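Local structure of 336aa long hypothetical dTDP-glucose 4,6-dehydratase (Pyrococcus horikoshii, 2HUN) at residues 6-11 with 80-85; 10-15 with 32-37; 179-184 with 218-223. The protein binds NAD in a Rossmann-type domain and probably catalyses the 4,6-dehydration of dTDP-glucose. All coordinates share one frame; numbering follows the deposited sequence.

Contact 1: residues 6-11 with 80-85; sequences LLVTGG and VHLAAE. With NAD (nicotinamide-adenine-dinucleotide), chain C.
Thr-9 OG1 is gripped by two groups of segment 80-85. It lies 2.7 Å from His-81 ND1, at the edge of the imidazole and near its plane, in a hydrogen bond whose proton could sit on either atom; it also accepts the amide of Ala-83, N to OG1 3.0 Å, in a nearly straight bond (168°). The torsion explains this reach: OG1 stands between the backbone N and the carbonyl carbon (chi1 72°). His-81 NE2, on the other side of the imidazole, is hydrogen-bonded to Thr-106 OG1. The backbones pair in parallel, Val-80 N giving to Leu-7 O at 2.9 Å and Thr-9 N to Val-80 O at 3.0 Å. On the sheet face opposite Thr-9 and His-81, Val-8 CG1 lies beside Leu-82 CD1 at 3.8 Å, the two side chains pointing the same way. Beyond the strands, a CB on Gly-10 would run into the Ala-83 amide N. The cofactor lies against this end: the nicotinamide-ribose hydroxyl O3D donates to Leu-82 O at 3.1 Å, and Ala-83 CB packs 3.6 Å from C4A of the adenine. Parallel strands whose C-terminal ends meet a dinucleotide are characteristic of the Rossmann fold.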
loop_
_atom_site.group_PDB
_atom_site.type_symbol
_atom_site.label_atom_id
_atom_site.label_comp_id
_atom_site.label_asym_id
_atom_site.label_seq_id
_atom_site.Cartn_x
_atom_site.Cartn_y
_atom_site.Cartn_z
ATOM N N LEU A 6 -6.893 26.529 -1.179
ATOM C CA LEU A 6 -6.856 25.080 -1.324
ATOM C C LEU A 6 -6.555 24.614 -2.731
ATOM O O LEU A 6 -6.999 25.214 -3.707
ATOM C CB LEU A 6 -8.194 24.455 -0.918
ATOM C CG LEU A 6 -8.761 24.674 0.483
ATOM C CD1 LEU A 6 -10.116 23.968 0.580
ATOM C CD2 LEU A 6 -7.797 24.146 1.534
ATOM N N LEU A 7 -5.793 23.532 -2.818
ATOM C CA LEU A 7 -5.496 22.903 -4.091
ATOM C C LEU A 7 -6.361 21.651 -4.044
ATOM O O LEU A 7 -6.179 20.812 -3.164
ATOM C CB LEU A 7 -4.029 22.482 -4.190
ATOM C CG LEU A 7 -3.744 21.652 -5.448
ATOM C CD1 LEU A 7 -3.892 22.539 -6.691
ATOM C CD2 LEU A 7 -2.344 21.053 -5.377
ATOM N N VAL A 8 -7.322 21.543 -4.953
ATOM C CA VAL A 8 -8.189 20.372 -5.001
ATOM C C VAL A 8 -7.862 19.569 -6.255
ATOM O O VAL A 8 -8.075 20.052 -7.368
ATOM C CB VAL A 8 -9.688 20.767 -5.053
ATOM C CG1 VAL A 8 -10.548 19.517 -5.221
ATOM C CG2 VAL A 8 -10.088 21.525 -3.776
ATOM N N THR A 9 -7.332 18.356 -6.084
ATOM C CA THR A 9 -7.007 17.519 -7.242
ATOM C C THR A 9 -8.250 16.715 -7.612
ATOM O O THR A 9 -9.047 16.341 -6.744
ATOM C CB THR A 9 -5.830 16.532 -6.962
ATOM O OG1 THR A 9 -6.271 15.483 -6.093
ATOM C CG2 THR A 9 -4.644 17.266 -6.322
ATOM N N GLY A 10 -8.412 16.456 -8.903
ATOM C CA GLY A 10 -9.567 15.712 -9.373
ATOM C C GLY A 10 -10.852 16.477 -9.123
ATOM O O GLY A 10 -11.920 15.886 -8.967
ATOM N N GLY A 11 -10.749 17.801 -9.099
ATOM C CA GLY A 11 -11.907 18.636 -8.846
ATOM C C GLY A 11 -12.993 18.643 -9.906
ATOM O O GLY A 11 -14.121 19.041 -9.621
ATOM N N VAL A 80 -6.483 18.973 -0.940
ATOM C CA VAL A 80 -7.485 17.919 -0.828
ATOM C C VAL A 80 -7.318 17.077 -2.088
ATOM O O VAL A 80 -7.666 17.512 -3.185
ATOM C CB VAL A 80 -8.905 18.507 -0.749
ATOM C CG1 VAL A 80 -9.936 17.388 -0.724
ATOM C CG2 VAL A 80 -9.036 19.366 0.512
ATOM N N HIS A 81 -6.778 15.871 -1.913
ATOM C CA HIS A 81 -6.417 14.917 -2.987
ATOM C C HIS A 81 -7.560 13.954 -3.412
ATOM O O HIS A 81 -7.724 12.869 -2.870
ATOM C CB HIS A 81 -5.206 14.111 -2.516
ATOM C CG HIS A 81 -4.625 13.347 -3.678
ATOM N ND1 HIS A 81 -4.499 13.867 -4.925
ATOM C CD2 HIS A 81 -4.122 12.042 -3.689
ATOM C CE1 HIS A 81 -3.931 12.897 -5.666
ATOM N NE2 HIS A 81 -3.694 11.793 -4.953
ATOM N N LEU A 82 -8.337 14.294 -4.437
ATOM C CA LEU A 82 -9.396 13.411 -4.914
ATOM C C LEU A 82 -9.042 12.714 -6.224
ATOM O O LEU A 82 -9.656 11.709 -6.579
ATOM C CB LEU A 82 -10.692 14.200 -5.090
ATOM C CG LEU A 82 -11.286 14.709 -3.776
ATOM C CD1 LEU A 82 -11.677 16.175 -3.911
ATOM C CD2 LEU A 82 -12.479 13.860 -3.401
ATOM N N ALA A 83 -8.046 13.236 -6.935
ATOM C CA ALA A 83 -7.634 12.667 -8.212
ATOM C C ALA A 83 -7.238 11.191 -8.163
ATOM O O ALA A 83 -6.380 10.783 -7.371
ATOM C CB ALA A 83 -6.492 13.489 -8.798
ATOM N N ALA A 84 -7.850 10.398 -9.038
ATOM C CA ALA A 84 -7.567 8.969 -9.108
ATOM C C ALA A 84 -8.336 8.321 -10.250
ATOM O O ALA A 84 -9.312 8.883 -10.743
ATOM C CB ALA A 84 -7.961 8.290 -7.788
ATOM N N GLU A 85 -7.871 7.146 -10.665
ATOM C CA GLU A 85 -8.522 6.335 -11.698
ATOM C C GLU A 85 -9.277 5.320 -10.837
ATOM O O GLU A 85 -8.662 4.643 -10.000
ATOM C CB GLU A 85 -7.483 5.618 -12.555
ATOM C CG GLU A 85 -6.822 6.489 -13.624
ATOM C CD GLU A 85 -7.776 6.848 -14.761
ATOM O OE1 GLU A 85 -8.762 6.111 -14.984
ATOM O OE2 GLU A 85 -7.533 7.861 -15.445
HETATM P PA NAD C . -14.372 10.524 -10.744
HETATM O O1A NAD C . -13.945 9.418 -11.615
HETATM O O2A NAD C . -15.727 11.119 -10.921
HETATM O O5B NAD C . -13.309 11.710 -10.932
HETATM C C5B NAD C . -11.894 11.541 -10.763
HETATM C C4B NAD C . -11.306 12.897 -11.177
HETATM O O4B NAD C . -9.875 12.895 -11.007
HETATM C C3B NAD C . -11.581 13.195 -12.678
HETATM O O3B NAD C . -12.041 14.547 -12.843
HETATM C C2B NAD C . -10.231 12.876 -13.348
HETATM O O2B NAD C . -9.955 13.551 -14.575
HETATM C C1B NAD C . -9.237 13.220 -12.238
HETATM N N9A NAD C . -7.959 12.480 -12.321
HETATM C C8A NAD C . -7.764 11.150 -12.394
HETATM N N7A NAD C . -6.458 10.898 -12.453
HETATM C C5A NAD C . -5.803 12.054 -12.417
HETATM C C6A NAD C . -4.433 12.434 -12.450
HETATM N N6A NAD C . -3.438 11.562 -12.538
HETATM N N1A NAD C . -4.145 13.818 -12.389
HETATM C C2A NAD C . -5.182 14.759 -12.304
HETATM N N3A NAD C . -6.472 14.400 -12.275
HETATM C C4A NAD C . -6.766 13.075 -12.329
HETATM O O3 NAD C . -14.401 9.874 -9.294
HETATM P PN NAD C . -14.799 10.342 -7.835
HETATM O O1N NAD C . -15.872 9.368 -7.482
HETATM O O2N NAD C . -15.210 11.760 -7.795
HETATM O O5D NAD C . -13.526 9.955 -6.916
HETATM C C5D NAD C . -12.810 10.889 -6.103
HETATM C C4D NAD C . -11.975 10.105 -5.058
HETATM O O4D NAD C . -12.827 9.510 -4.066
HETATM C C3D NAD C . -11.134 8.989 -5.692
HETATM O O3D NAD C . -9.813 9.015 -5.091
HETATM C C2D NAD C . -11.917 7.697 -5.325
HETATM O O2D NAD C . -11.015 6.592 -5.217
HETATM C C1D NAD C . -12.566 8.095 -4.009
HETATM N N1N NAD C . -13.825 7.389 -3.693
HETATM C C2N NAD C . -15.027 7.580 -4.454
HETATM C C3N NAD C . -16.186 6.880 -4.079
HETATM C C7N NAD C . -17.519 7.045 -4.845
HETATM O O7N NAD C . -18.545 6.545 -4.368
HETATM N N7N NAD C . -17.540 7.728 -5.983
HETATM C C4N NAD C . -16.160 5.999 -2.967
HETATM C C5N NAD C . -14.969 5.823 -2.233
HETATM C C6N NAD C . -13.796 6.512 -2.583
#

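Contact 2: residues 10-15 with 32-37; sequences GGMGFI and VINIDK. With NAD (nicotinamide-adenine-dinucleotide), chain C.
Gly-10 N donates to Ile-35 O at 2.9 Å, and the chain then makes a type I turn, Gly-10 to Gly-13, that lays the Met-12 amide against the end of strand 31-36. Asp-36 takes up that amide: Met-12 N meets OD2 at 2.9 Å, from 44° above the carboxylate plane. With CG anti to the backbone N (chi1 -160°), the carboxylate faces the adenine ribose, where hydroxyl O2B donates to Asp-36 OD1 at 2.6 Å and O3B lies doubtfully close to OD2; Leu-38 N also donates to OD1. An alanine in place of Asp-36 would probably leave the ribose hydroxyl O2B and the Met-12 amide without their acceptor. Met-12 CB packs against Asp-36 OD2 at 3.3 Å, while its bent chain crosses Asn-34 at about a right angle. A CB on Gly-11 would collide with the Asn-34 side chain, and one on Gly-13 with the cofactor. At the helix start, Phe-14 N points almost straight (176°) at NAD O2A, 3.1 Å away, and Ile-15 N reaches NAD O2N at 3.0 Å. Diphosphate at a helix N terminus and ribose on an acidic residue ending the second strand mark the glycine-rich beta-alpha-beta unit of NAD-binding Rossmann domains.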
loop_
_atom_site.group_PDB
_atom_site.type_symbol
_atom_site.label_atom_id
_atom_site.label_comp_id
_atom_site.label_asym_id
_atom_site.label_seq_id
_atom_site.Cartn_x
_atom_site.Cartn_y
_atom_site.Cartn_z
ATOM N N GLY A 10 -8.412 16.456 -8.903
ATOM C CA GLY A 10 -9.567 15.712 -9.373
ATOM C C GLY A 10 -10.852 16.477 -9.123
ATOM O O GLY A 10 -11.920 15.886 -8.967
ATOM N N GLY A 11 -10.749 17.801 -9.099
ATOM C CA GLY A 11 -11.907 18.636 -8.846
ATOM C C GLY A 11 -12.993 18.643 -9.906
ATOM O O GLY A 11 -14.121 19.041 -9.621
ATOM N N MET A 12 -12.672 18.211 -11.123
ATOM C CA MET A 12 -13.664 18.193 -12.195
ATOM C C MET A 12 -14.486 16.906 -12.173
ATOM O O MET A 12 -15.295 16.660 -13.074
ATOM C CB MET A 12 -12.984 18.342 -13.560
ATOM C CG MET A 12 -13.825 19.121 -14.562
ATOM S SD MET A 12 -14.035 20.848 -14.045
ATOM C CE MET A 12 -12.588 21.588 -14.882
ATOM N N GLY A 13 -14.272 16.090 -11.142
ATOM C CA GLY A 13 -15.002 14.841 -11.017
ATOM C C GLY A 13 -16.235 14.953 -10.135
ATOM O O GLY A 13 -16.593 16.040 -9.676
ATOM N N PHE A 14 -16.874 13.818 -9.884
ATOM C CA PHE A 14 -18.094 13.758 -9.076
ATOM C C PHE A 14 -17.973 14.387 -7.689
ATOM O O PHE A 14 -18.594 15.415 -7.401
ATOM C CB PHE A 14 -18.539 12.290 -8.971
ATOM C CG PHE A 14 -19.633 12.030 -7.959
ATOM C CD1 PHE A 14 -20.660 12.939 -7.753
ATOM C CD2 PHE A 14 -19.660 10.831 -7.254
ATOM C CE1 PHE A 14 -21.704 12.660 -6.858
ATOM C CE2 PHE A 14 -20.700 10.543 -6.358
ATOM C CZ PHE A 14 -21.722 11.463 -6.163
ATOM N N ILE A 15 -17.171 13.778 -6.828
ATOM C CA ILE A 15 -17.008 14.281 -5.467
ATOM C C ILE A 15 -16.214 15.582 -5.423
ATOM O O ILE A 15 -16.522 16.473 -4.631
ATOM C CB ILE A 15 -16.321 13.222 -4.572
ATOM C CG1 ILE A 15 -17.150 11.934 -4.584
ATOM C CG2 ILE A 15 -16.180 13.748 -3.142
ATOM C CD1 ILE A 15 -16.502 10.763 -3.860
ATOM N N VAL A 32 -9.849 28.418 -4.374
ATOM C CA VAL A 32 -9.613 27.077 -4.865
ATOM C C VAL A 32 -8.911 27.014 -6.215
ATOM O O VAL A 32 -9.244 27.744 -7.148
ATOM C CB VAL A 32 -10.937 26.304 -4.991
ATOM C CG1 VAL A 32 -10.711 25.013 -5.767
ATOM C CG2 VAL A 32 -11.504 26.008 -3.604
ATOM N N ILE A 33 -7.921 26.139 -6.299
ATOM C CA ILE A 33 -7.215 25.897 -7.537
ATOM C C ILE A 33 -7.519 24.434 -7.786
ATOM O O ILE A 33 -7.167 23.581 -6.972
ATOM C CB ILE A 33 -5.698 26.046 -7.408
ATOM C CG1 ILE A 33 -5.328 27.503 -7.136
ATOM C CG2 ILE A 33 -5.037 25.544 -8.681
ATOM C CD1 ILE A 33 -3.848 27.707 -6.869
ATOM N N ASN A 34 -8.186 24.152 -8.896
ATOM C CA ASN A 34 -8.554 22.794 -9.252
ATOM C C ASN A 34 -7.643 22.246 -10.338
ATOM O O ASN A 34 -7.605 22.771 -11.448
ATOM C CB ASN A 34 -10.029 22.771 -9.707
ATOM C CG ASN A 34 -10.419 21.478 -10.399
ATOM O OD1 ASN A 34 -9.775 20.449 -10.228
ATOM N ND2 ASN A 34 -11.502 21.524 -11.173
ATOM N N ILE A 35 -6.890 21.201 -10.010
ATOM C CA ILE A 35 -6.013 20.590 -10.992
ATOM C C ILE A 35 -6.667 19.270 -11.366
ATOM O O ILE A 35 -6.924 18.420 -10.515
ATOM C CB ILE A 35 -4.578 20.368 -10.439
ATOM C CG1 ILE A 35 -3.719 19.683 -11.502
ATOM C CG2 ILE A 35 -4.617 19.555 -9.150
ATOM C CD1 ILE A 35 -2.255 19.556 -11.130
ATOM N N ASP A 36 -6.981 19.132 -12.646
ATOM C CA ASP A 36 -7.630 17.943 -13.149
ATOM C C ASP A 36 -7.102 17.752 -14.544
ATOM O O ASP A 36 -6.928 18.688 -15.310
ATOM C CB ASP A 36 -9.149 18.127 -13.178
ATOM C CG ASP A 36 -9.903 16.803 -13.226
ATOM O OD1 ASP A 36 -9.818 16.091 -14.244
ATOM O OD2 ASP A 36 -10.585 16.476 -12.230
ATOM N N LYS A 37 -6.871 16.499 -14.852
ATOM C CA LYS A 37 -6.316 16.081 -16.099
ATOM C C LYS A 37 -7.380 15.948 -17.209
ATOM O O LYS A 37 -7.062 15.828 -18.399
ATOM C CB LYS A 37 -5.598 14.773 -15.783
ATOM C CG LYS A 37 -6.477 13.536 -15.548
ATOM C CD LYS A 37 -5.624 12.238 -15.479
ATOM C CE LYS A 37 -6.473 10.979 -15.706
ATOM N NZ LYS A 37 -5.710 9.698 -15.589
HETATM P PA NAD C . -14.372 10.524 -10.744
HETATM O O1A NAD C . -13.945 9.418 -11.615
HETATM O O2A NAD C . -15.727 11.119 -10.921
HETATM O O5B NAD C . -13.309 11.710 -10.932
HETATM C C5B NAD C . -11.894 11.541 -10.763
HETATM C C4B NAD C . -11.306 12.897 -11.177
HETATM O O4B NAD C . -9.875 12.895 -11.007
HETATM C C3B NAD C . -11.581 13.195 -12.678
HETATM O O3B NAD C . -12.041 14.547 -12.843
HETATM C C2B NAD C . -10.231 12.876 -13.348
HETATM O O2B NAD C . -9.955 13.551 -14.575
HETATM C C1B NAD C . -9.237 13.220 -12.238
HETATM N N9A NAD C . -7.959 12.480 -12.321
HETATM C C8A NAD C . -7.764 11.150 -12.394
HETATM N N7A NAD C . -6.458 10.898 -12.453
HETATM C C5A NAD C . -5.803 12.054 -12.417
HETATM C C6A NAD C . -4.433 12.434 -12.450
HETATM N N6A NAD C . -3.438 11.562 -12.538
HETATM N N1A NAD C . -4.145 13.818 -12.389
HETATM C C2A NAD C . -5.182 14.759 -12.304
HETATM N N3A NAD C . -6.472 14.400 -12.275
HETATM C C4A NAD C . -6.766 13.075 -12.329
HETATM O O3 NAD C . -14.401 9.874 -9.294
HETATM P PN NAD C . -14.799 10.342 -7.835
HETATM O O1N NAD C . -15.872 9.368 -7.482
HETATM O O2N NAD C . -15.210 11.760 -7.795
HETATM O O5D NAD C . -13.526 9.955 -6.916
HETATM C C5D NAD C . -12.810 10.889 -6.103
HETATM C C4D NAD C . -11.975 10.105 -5.058
HETATM O O4D NAD C . -12.827 9.510 -4.066
HETATM C C3D NAD C . -11.134 8.989 -5.692
HETATM O O3D NAD C . -9.813 9.015 -5.091
HETATM C C2D NAD C . -11.917 7.697 -5.325
HETATM O O2D NAD C . -11.015 6.592 -5.217
HETATM C C1D NAD C . -12.566 8.095 -4.009
HETATM N N1N NAD C . -13.825 7.389 -3.693
HETATM C C2N NAD C . -15.027 7.580 -4.454
HETATM C C3N NAD C . -16.186 6.880 -4.079
HETATM C C7N NAD C . -17.519 7.045 -4.845
HETATM O O7N NAD C . -18.545 6.545 -4.368
HETATM N N7N NAD C . -17.540 7.728 -5.983
HETATM C C4N NAD C . -16.160 5.999 -2.967
HETATM C C5N NAD C . -14.969 5.823 -2.233
HETATM C C6N NAD C . -13.796 6.512 -2.583
#

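Contact 3: residues 179-184 with 218-223; sequences TNNYGP and LYVEDH. With NAD (nicotinamide-adenine-dinucleotide), chain C.
Asn-181 OD1 accepts His-223 ND1 at 2.8 Å, and the backbone N of Asn-181 donates to the nicotinamide carboxamide oxygen O7N at 2.7 Å, nearly straight (173°). The histidine bond is more bent: the amide and imidazole planes stand 79° apart, and OD1 lies at the ring's edge, somewhat out of its plane. The other end of the Asn-181 side chain, ND2, makes a weak hydrogen bond to Thr-179 O, which itself approaches C4N of the nicotinamide. Ile-15, from helix 14-26, packs on both Asn-181 and His-223.

Parallel pairing holds this strand in place. Leu-218 N gives to Asn-180 O at 2.8 Å, Tyr-182 N makes a longer bond to Leu-218 O, and Val-220 N, at the start of helix 220-233, gives to Tyr-182 O at 2.8 Å.

Farther from the cofactor, Tyr-219 lies over one face of the Tyr-182 ring, its CA 4.0 Å from the centroid in a CH-pi contact. Its ring edge turns toward that face in an offset edge-to-face pair, centroids 5.6 Å apart and planes at 64°. Pro-184 CD comes 3.5 Å from Tyr-219 OH and also touches Val-220. A CB on Gly-183 would collide with Val-220 CG1. Helix 300-313 packs on both tyrosines through Thr-307. A strand amide binds the carboxamide while the neighbouring parallel strand 215-219 and helix 220-233 pair with it, completing the nicotinamide end of an NAD pocket in this Rossmann-type protein, probably a dehydratase.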
loop_
_atom_site.group_PDB
_atom_site.type_symbol
_atom_site.label_atom_id
_atom_site.label_comp_id
_atom_site.label_asym_id
_atom_site.label_seq_id
_atom_site.Cartn_x
_atom_site.Cartn_y
_atom_site.Cartn_z
ATOM N N THR A 179 -17.451 5.191 1.982
ATOM C CA THR A 179 -18.230 4.191 1.276
ATOM C C THR A 179 -18.750 4.786 -0.029
ATOM O O THR A 179 -18.213 5.774 -0.525
ATOM C CB THR A 179 -19.416 3.722 2.142
ATOM O OG1 THR A 179 -20.276 4.832 2.410
ATOM C CG2 THR A 179 -18.910 3.166 3.461
ATOM N N ASN A 180 -19.808 4.200 -0.573
ATOM C CA ASN A 180 -20.370 4.661 -1.838
ATOM C C ASN A 180 -21.064 6.018 -1.777
ATOM O O ASN A 180 -21.984 6.212 -0.988
ATOM C CB ASN A 180 -21.346 3.616 -2.363
ATOM C CG ASN A 180 -20.722 2.248 -2.457
ATOM O OD1 ASN A 180 -19.869 1.997 -3.311
ATOM N ND2 ASN A 180 -21.129 1.353 -1.559
ATOM N N ASN A 181 -20.611 6.951 -2.613
ATOM C CA ASN A 181 -21.217 8.283 -2.672
ATOM C C ASN A 181 -22.326 8.321 -3.721
ATOM O O ASN A 181 -22.281 7.596 -4.717
ATOM C CB ASN A 181 -20.185 9.353 -3.054
ATOM C CG ASN A 181 -19.303 9.777 -1.894
ATOM O OD1 ASN A 181 -19.061 10.970 -1.697
ATOM N ND2 ASN A 181 -18.805 8.807 -1.131
ATOM N N TYR A 182 -23.310 9.183 -3.490
ATOM C CA TYR A 182 -24.419 9.383 -4.415
ATOM C C TYR A 182 -24.897 10.817 -4.232
ATOM O O TYR A 182 -24.728 11.407 -3.161
ATOM C CB TYR A 182 -25.554 8.386 -4.139
ATOM C CG TYR A 182 -26.326 8.617 -2.860
ATOM C CD1 TYR A 182 -25.878 8.095 -1.649
ATOM C CD2 TYR A 182 -27.509 9.354 -2.861
ATOM C CE1 TYR A 182 -26.595 8.297 -0.462
ATOM C CE2 TYR A 182 -28.231 9.563 -1.686
ATOM C CZ TYR A 182 -27.770 9.032 -0.493
ATOM O OH TYR A 182 -28.489 9.228 0.665
ATOM N N GLY A 183 -25.468 11.387 -5.288
ATOM C CA GLY A 183 -25.942 12.754 -5.222
ATOM C C GLY A 183 -25.702 13.465 -6.541
ATOM O O GLY A 183 -25.414 12.814 -7.552
ATOM N N PRO A 184 -25.791 14.804 -6.560
ATOM C CA PRO A 184 -25.586 15.599 -7.778
ATOM C C PRO A 184 -24.268 15.325 -8.493
ATOM O O PRO A 184 -23.247 15.040 -7.862
ATOM C CB PRO A 184 -25.664 17.037 -7.268
ATOM C CG PRO A 184 -26.603 16.925 -6.085
ATOM C CD PRO A 184 -26.111 15.673 -5.411
ATOM N N LEU A 218 -23.597 6.825 1.156
ATOM C CA LEU A 218 -23.323 8.102 1.805
ATOM C C LEU A 218 -23.623 9.274 0.872
ATOM O O LEU A 218 -23.034 9.372 -0.207
ATOM C CB LEU A 218 -21.849 8.136 2.223
ATOM C CG LEU A 218 -21.249 9.395 2.852
ATOM C CD1 LEU A 218 -21.835 9.605 4.232
ATOM C CD2 LEU A 218 -19.738 9.238 2.938
ATOM N N TYR A 219 -24.527 10.162 1.282
ATOM C CA TYR A 219 -24.850 11.326 0.452
ATOM C C TYR A 219 -23.560 12.123 0.262
ATOM O O TYR A 219 -22.860 12.414 1.230
ATOM C CB TYR A 219 -25.916 12.201 1.116
ATOM C CG TYR A 219 -26.411 13.318 0.212
ATOM C CD1 TYR A 219 -26.944 13.034 -1.047
ATOM C CD2 TYR A 219 -26.307 14.657 0.597
ATOM C CE1 TYR A 219 -27.353 14.053 -1.904
ATOM C CE2 TYR A 219 -26.715 15.684 -0.252
ATOM C CZ TYR A 219 -27.233 15.374 -1.505
ATOM O OH TYR A 219 -27.600 16.379 -2.364
ATOM N N VAL A 220 -23.243 12.469 -0.981
ATOM C CA VAL A 220 -22.003 13.181 -1.270
ATOM C C VAL A 220 -21.753 14.424 -0.417
ATOM O O VAL A 220 -20.626 14.649 0.027
ATOM C CB VAL A 220 -21.901 13.554 -2.777
ATOM C CG1 VAL A 220 -22.940 14.620 -3.143
ATOM C CG2 VAL A 220 -20.488 14.032 -3.096
ATOM N N GLU A 221 -22.780 15.232 -0.166
ATOM C CA GLU A 221 -22.561 16.426 0.650
ATOM C C GLU A 221 -22.069 16.048 2.057
ATOM O O GLU A 221 -21.267 16.776 2.656
ATOM C CB GLU A 221 -23.834 17.275 0.759
ATOM C CG GLU A 221 -23.575 18.676 1.318
ATOM C CD GLU A 221 -24.853 19.431 1.636
ATOM O OE1 GLU A 221 -25.731 19.514 0.753
ATOM O OE2 GLU A 221 -24.984 19.945 2.767
ATOM N N ASP A 222 -22.550 14.917 2.579
ATOM C CA ASP A 222 -22.129 14.455 3.900
ATOM C C ASP A 222 -20.665 14.027 3.860
ATOM O O ASP A 222 -19.933 14.208 4.832
ATOM C CB ASP A 222 -22.994 13.283 4.376
ATOM C CG ASP A 222 -24.206 13.736 5.162
ATOM O OD1 ASP A 222 -24.106 14.756 5.879
ATOM O OD2 ASP A 222 -25.255 13.063 5.079
ATOM N N HIS A 223 -20.246 13.439 2.743
ATOM C CA HIS A 223 -18.856 13.034 2.588
ATOM C C HIS A 223 -18.056 14.339 2.592
ATOM O O HIS A 223 -17.052 14.470 3.292
ATOM C CB HIS A 223 -18.648 12.292 1.260
ATOM C CG HIS A 223 -17.224 11.884 1.001
ATOM N ND1 HIS A 223 -16.733 11.659 -0.269
ATOM C CD2 HIS A 223 -16.192 11.647 1.849
ATOM C CE1 HIS A 223 -15.462 11.306 -0.193
ATOM N NE2 HIS A 223 -15.109 11.291 1.082
HETATM P PA NAD C . -14.372 10.524 -10.744
HETATM O O1A NAD C . -13.945 9.418 -11.615
HETATM O O2A NAD C . -15.727 11.119 -10.921
HETATM O O5B NAD C . -13.309 11.710 -10.932
HETATM C C5B NAD C . -11.894 11.541 -10.763
HETATM C C4B NAD C . -11.306 12.897 -11.177
HETATM O O4B NAD C . -9.875 12.895 -11.007
HETATM C C3B NAD C . -11.581 13.195 -12.678
HETATM O O3B NAD C . -12.041 14.547 -12.843
HETATM C C2B NAD C . -10.231 12.876 -13.348
HETATM O O2B NAD C . -9.955 13.551 -14.575
HETATM C C1B NAD C . -9.237 13.220 -12.238
HETATM N N9A NAD C . -7.959 12.480 -12.321
HETATM C C8A NAD C . -7.764 11.150 -12.394
HETATM N N7A NAD C . -6.458 10.898 -12.453
HETATM C C5A NAD C . -5.803 12.054 -12.417
HETATM C C6A NAD C . -4.433 12.434 -12.450
HETATM N N6A NAD C . -3.438 11.562 -12.538
HETATM N N1A NAD C . -4.145 13.818 -12.389
HETATM C C2A NAD C . -5.182 14.759 -12.304
HETATM N N3A NAD C . -6.472 14.400 -12.275
HETATM C C4A NAD C . -6.766 13.075 -12.329
HETATM O O3 NAD C . -14.401 9.874 -9.294
HETATM P PN NAD C . -14.799 10.342 -7.835
HETATM O O1N NAD C . -15.872 9.368 -7.482
HETATM O O2N NAD C . -15.210 11.760 -7.795
HETATM O O5D NAD C . -13.526 9.955 -6.916
HETATM C C5D NAD C . -12.810 10.889 -6.103
HETATM C C4D NAD C . -11.975 10.105 -5.058
HETATM O O4D NAD C . -12.827 9.510 -4.066
HETATM C C3D NAD C . -11.134 8.989 -5.692
HETATM O O3D NAD C . -9.813 9.015 -5.091
HETATM C C2D NAD C . -11.917 7.697 -5.325
HETATM O O2D NAD C . -11.015 6.592 -5.217
HETATM C C1D NAD C . -12.566 8.095 -4.009
HETATM N N1N NAD C . -13.825 7.389 -3.693
HETATM C C2N NAD C . -15.027 7.580 -4.454
HETATM C C3N NAD C . -16.186 6.880 -4.079
HETATM C C7N NAD C . -17.519 7.045 -4.845
HETATM O O7N NAD C . -18.545 6.545 -4.368
HETATM N N7N NAD C . -17.540 7.728 -5.983
HETATM C C4N NAD C . -16.160 5.999 -2.967
HETATM C C5N NAD C . -14.969 5.823 -2.233
HETATM C C6N NAD C . -13.796 6.512 -2.583
#

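How the contacts relate
From the N terminus, strand 5-9 runs into the glycine turn and helix 14-26, and contact 2 closes this short beta-alpha-beta excursion when strand 31-36 returns beside the turn. Contact 1 opens on strand 5-9, just ahead of the turn, but closes only at residues 80-85, so the loop of contact 2 lies within the longer loop of contact 1, the two sharing Gly-10 and Gly-11; the Lys-37 to Glu-85 salt bridge joins their far ends. Contact 3 follows in series, linking strand 172-182 to strand 215-219 and helix 220-233. Its centre lies about 17 Å from that of contact 2, yet Phe-14 and Ile-15 touch Asn-181. All three reach one sheet and NAD.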